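PDB 5K8J: ribonuclease VapC from Caulobacter crescentus, which acts as the PIN-domain ribonuclease toxin of the VapBC1 toxin-antitoxin pair, probably using magnesium, and is held inhibited by its partner, the antitoxin VapB. Local coordinates for the interface of chains B and A. Sequence-based numbering; all coordinates share one arbitrary frame. Chains: chain A, Ribonuclease VapC; chain B, VapB family protein.

Both contacts join the antitoxin, chain B, to the toxin, chain A, and their C-alpha centres lie about 16 Å apart. Contact 1 is apolar and takes the start of antitoxin helix 55-64; contact 2 is largely ionic and takes a loop segment further along the same chain. Toxin helix 49-65 serves both, with A:Val61, A:Met62 and A:Val65 in contact 1 and A:Arg55 in contact 2. The antitoxin thus lays a helix and then an extended tail over one toxin molecule, a pairing repeated in the deposited assembly of four toxins and four antitoxins.

Contact 1: the interface of chains B and A. Residues chain B 54-55, 58; chain A 24, 31, 61-62, 65-66.
B:Ile55 and B:Leu58, one turn apart on antitoxin helix 55-64, press their branched ends onto an apolar patch of the PIN-domain toxin. The patch draws on helices 18-26 and 49-65, strand 31-34 and A:Leu66 just after the second helix.

Among the contacts between methyl and methylene groups, B:Ile55 divides its branches over three toxin residues. The B:Ile55 CG2 methyl meets A:Val24 CG1 at 3.5 Å, the two side chains crossing at about a right angle. The B:Ile55 CD1 methyl instead reaches A:Leu66 CD2, 3.6 Å away. A:Ile31 comes in obliquely, its terminal CD1 methyl lying 4.0 Å from B:Ile55 CG1 and also near B:Ile55 CG2 and CD1. That methyl stands at the end of an extended chain (chi2 177°), which carries it out from the strand toward the antitoxin.

B:Leu58 has CG anti to its backbone N (chi1 168°) and points its fork at the toxin. The side chains of B:Leu58 and A:Leu66 cross at about a right angle, B:Leu58 CD2 touching A:Leu66 CD2 at 3.9 Å. A:Leu66 CD2 is therefore shared by both antitoxin side chains. B:Leu58 CB also comes near the CG1 methyl of A:Val65.

Contacts of side chain with backbone close the other flank. The CD1 arm of B:Leu58 rests on the end of helix 49-65, against the carbonyl O of A:Val61 and the CA of the selenomethionine A:Met62. The side chain of A:Met62 leads away from the antitoxin. A:Val65 lies alongside the first turn of the antitoxin helix, its CG1 methyl 4.0 Å from the backbone carbonyl O of B:Ser54.

Contact 2: the interface of chains B and A. Residues chain B 71-72; chain A 11, 14-15, 44, 47, 55.
B:Glu72 reaches into an arginine-lined site of the toxin, while B:Val71 packs its CG1 methyl obliquely against A:Ile11 CG2. The backbone N of B:Glu72 gives a nearly straight hydrogen bond to A:Asp15 OD2 (2.9 Å). From there the side chain runs with CG anti to the backbone N (chi1 167°) and stays extended to the carboxylate. Its CB lies at the in-plane edge of the A:Arg14 guanidinium and over one face of that of A:Arg55. B:Glu72 CG passes A:Arg47 NH1 at 3.4 Å, and CD lies against the CA of A:Gly44. At the tip, B:Glu72 OE1 uses its anti lone pair to accept A:Arg14 NH2 at 2.7 Å in a salt bridge whose two flat groups are nearly coplanar. B:Glu72 OE2 takes A:Arg47 NH1 at 2.9 Å, also from the anti side but tilted out of the carboxylate plane, with that guanidinium turned 79° to it.

A:Asp15 both accepts the antitoxin's backbone N and holds the arginines in place. A:Arg14 grips it side-on, NE to OD1 and NH2 to OD2, which fixes the guanidinium's rotation; OD2 is thus shared by B:Glu72 N and A:Arg14 NH2. A:Arg55 NE reaches A:Asp15 OD1 at 3.2 Å, from the face opposite A:Arg14. The surrounding arginines would probably stabilise both carboxylates as anions. The site secures the antitoxin's extended segment to toxin helix 7-15 and, through A:Gly44 and A:Arg47, to the end of helix 35-45 and the loop after it, and may so contribute to toxin inhibition.

Contact 1: the interface of chains B and A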
loop_
_atom_site.group_PDB
_atom_site.type_symbol
_atom_site.label_atom_id
_atom_site.label_comp_id
_atom_site.label_asym_id
_atom_site.label_seq_id
_atom_site.Cartn_x
_atom_site.Cartn_y
_atom_site.Cartn_z
ATOM N N SER B 54 23.201 20.074 14.657
ATOM C CA SER B 54 22.750 19.318 15.811
ATOM C C SER B 54 21.670 20.069 16.578
ATOM O O SER B 54 21.481 21.277 16.419
ATOM C CB SER B 54 23.921 19.036 16.739
ATOM O OG SER B 54 24.419 20.235 17.293
ATOM N N ILE B 55 20.978 19.339 17.451
ATOM C CA ILE B 55 19.960 19.965 18.290
ATOM C C ILE B 55 20.596 20.942 19.260
ATOM O O ILE B 55 20.065 22.036 19.493
ATOM C CB ILE B 55 19.137 18.896 19.018
ATOM C CG1 ILE B 55 18.450 18.005 17.991
ATOM C CG2 ILE B 55 18.094 19.522 19.944
ATOM C CD1 ILE B 55 17.538 18.752 17.027
ATOM N N LEU B 58 21.115 23.986 17.363
ATOM C CA LEU B 58 19.862 24.690 17.115
ATOM C C LEU B 58 19.458 25.493 18.341
ATOM O O LEU B 58 19.145 26.687 18.245
ATOM C CB LEU B 58 18.761 23.706 16.727
ATOM C CG LEU B 58 17.333 24.245 16.715
ATOM C CD1 LEU B 58 17.203 25.403 15.738
ATOM C CD2 LEU B 58 16.348 23.158 16.348
ATOM N N VAL A 24 14.146 19.786 25.070
ATOM C CA VAL A 24 14.396 19.195 23.765
ATOM C C VAL A 24 15.794 18.590 23.696
ATOM O O VAL A 24 16.000 17.559 23.049
ATOM C CB VAL A 24 14.169 20.253 22.675
ATOM C CG1 VAL A 24 14.881 19.889 21.405
ATOM C CG2 VAL A 24 12.678 20.394 22.410
ATOM N N ILE A 31 14.850 14.067 16.348
ATOM C CA ILE A 31 13.716 14.955 16.586
ATOM C C ILE A 31 13.126 15.359 15.244
ATOM O O ILE A 31 13.819 15.952 14.405
ATOM C CB ILE A 31 14.159 16.166 17.417
ATOM C CG1 ILE A 31 14.603 15.644 18.797
ATOM C CG2 ILE A 31 13.022 17.161 17.534
ATOM C CD1 ILE A 31 15.130 16.690 19.709
ATOM N N VAL A 61 15.469 29.146 11.277
ATOM C CA VAL A 61 16.565 28.329 11.814
ATOM C C VAL A 61 16.062 26.934 12.177
ATOM O O VAL A 61 16.723 25.935 11.884
ATOM C CB VAL A 61 17.273 29.027 13.001
ATOM C CG1 VAL A 61 17.851 30.373 12.574
ATOM C CG2 VAL A 61 16.374 29.238 14.156
HETATM N N MSE A 62 14.875 26.827 12.773
HETATM C CA MSE A 62 14.303 25.511 13.078
HETATM C C MSE A 62 14.104 24.662 11.846
HETATM O O MSE A 62 14.377 23.458 11.842
HETATM C CB MSE A 62 12.965 25.645 13.798
HETATM C CG MSE A 62 13.070 26.364 15.117
HETATM SE SE MSE A 62 11.326 26.665 15.862
HETATM C CE MSE A 62 10.920 24.798 15.978
ATOM N N VAL A 65 17.341 23.140 10.378
ATOM C CA VAL A 65 17.986 22.043 11.108
ATOM C C VAL A 65 17.096 20.812 11.204
ATOM O O VAL A 65 17.580 19.682 11.064
ATOM C CB VAL A 65 18.388 22.516 12.510
ATOM C CG1 VAL A 65 18.997 21.371 13.296
ATOM C CG2 VAL A 65 19.380 23.668 12.398
ATOM N N LEU A 66 15.839 21.004 11.519
ATOM C CA LEU A 66 14.977 19.878 11.843
ATOM C C LEU A 66 14.511 19.191 10.573
ATOM O O LEU A 66 14.130 19.853 9.595
ATOM C CB LEU A 66 13.751 20.315 12.630
ATOM C CG LEU A 66 14.043 20.897 14.013
ATOM C CD1 LEU A 66 12.748 21.291 14.668
ATOM C CD2 LEU A 66 14.809 19.925 14.926
#

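Contact 2: the interface of chains B and A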
loop_
_atom_site.group_PDB
_atom_site.type_symbol
_atom_site.label_atom_id
_atom_site.label_comp_id
_atom_site.label_asym_id
_atom_site.label_seq_id
_atom_site.Cartn_x
_atom_site.Cartn_y
_atom_site.Cartn_z
ATOM N N VAL B 71 4.259 33.842 23.645
ATOM C CA VAL B 71 4.127 32.558 22.959
ATOM C C VAL B 71 2.739 32.474 22.349
ATOM O O VAL B 71 1.734 32.665 23.042
ATOM C CB VAL B 71 4.366 31.387 23.924
ATOM C CG1 VAL B 71 4.137 30.035 23.218
ATOM C CG2 VAL B 71 5.760 31.461 24.530
ATOM N N GLU B 72 2.684 32.157 21.055
ATOM C CA GLU B 72 1.416 32.090 20.343
ATOM C C GLU B 72 0.477 31.086 20.998
ATOM O O GLU B 72 0.896 30.006 21.418
ATOM C CB GLU B 72 1.651 31.706 18.871
ATOM C CG GLU B 72 0.371 31.296 18.100
ATOM C CD GLU B 72 0.645 30.721 16.704
ATOM O OE1 GLU B 72 1.817 30.679 16.291
ATOM O OE2 GLU B 72 -0.325 30.301 16.024
ATOM N N ILE A 11 5.817 25.339 18.652
ATOM C CA ILE A 11 5.524 26.762 18.862
ATOM C C ILE A 11 6.327 27.318 20.038
ATOM O O ILE A 11 6.880 28.429 19.970
ATOM C CB ILE A 11 4.007 26.988 19.054
ATOM C CG1 ILE A 11 3.276 26.849 17.738
ATOM C CG2 ILE A 11 3.718 28.400 19.658
ATOM C CD1 ILE A 11 1.776 26.803 17.865
ATOM N N ARG A 14 9.794 27.850 18.847
ATOM C CA ARG A 14 9.881 29.031 17.984
ATOM C C ARG A 14 9.803 30.328 18.785
ATOM O O ARG A 14 10.504 31.306 18.477
ATOM C CB ARG A 14 8.762 29.013 16.946
ATOM C CG ARG A 14 8.862 30.187 15.926
ATOM C CD ARG A 14 7.539 30.523 15.185
ATOM N NE ARG A 14 6.501 30.917 16.143
ATOM C CZ ARG A 14 5.196 30.726 15.983
ATOM N NH1 ARG A 14 4.710 30.172 14.882
ATOM N NH2 ARG A 14 4.358 31.088 16.945
ATOM N N ASP A 15 8.926 30.380 19.783
ATOM C CA ASP A 15 8.699 31.619 20.509
ATOM C C ASP A 15 9.553 31.748 21.763
ATOM O O ASP A 15 9.434 32.760 22.463
ATOM C CB ASP A 15 7.212 31.757 20.824
ATOM C CG ASP A 15 6.408 32.038 19.590
ATOM O OD1 ASP A 15 7.024 32.352 18.536
ATOM O OD2 ASP A 15 5.168 31.928 19.636
ATOM N N GLY A 44 1.376 31.090 11.876
ATOM C CA GLY A 44 1.570 31.858 13.091
ATOM C C GLY A 44 2.563 33.001 12.956
ATOM O O GLY A 44 2.435 34.026 13.628
ATOM N N ARG A 47 0.494 36.111 12.170
ATOM C CA ARG A 47 -0.700 36.450 12.949
ATOM C C ARG A 47 -0.609 37.793 13.636
ATOM O O ARG A 47 -1.633 38.469 13.779
ATOM C CB ARG A 47 -0.975 35.382 14.005
ATOM C CG ARG A 47 -1.525 34.135 13.369
ATOM C CD ARG A 47 -1.896 33.036 14.400
ATOM N NE ARG A 47 -2.945 33.498 15.286
ATOM C CZ ARG A 47 -3.306 32.873 16.399
ATOM N NH1 ARG A 47 -2.698 31.750 16.743
ATOM N NH2 ARG A 47 -4.271 33.360 17.168
ATOM N N ARG A 55 9.566 35.804 14.740
ATOM C CA ARG A 55 9.023 34.475 14.502
ATOM C C ARG A 55 9.535 33.900 13.186
ATOM O O ARG A 55 9.821 32.705 13.088
ATOM C CB ARG A 55 7.497 34.517 14.540
ATOM C CG ARG A 55 6.967 34.710 15.958
ATOM C CD ARG A 55 5.447 34.676 16.044
ATOM N NE ARG A 55 5.065 34.574 17.461
ATOM C CZ ARG A 55 3.997 35.130 18.021
ATOM N NH1 ARG A 55 3.161 35.867 17.314
ATOM N NH2 ARG A 55 3.765 34.938 19.319
#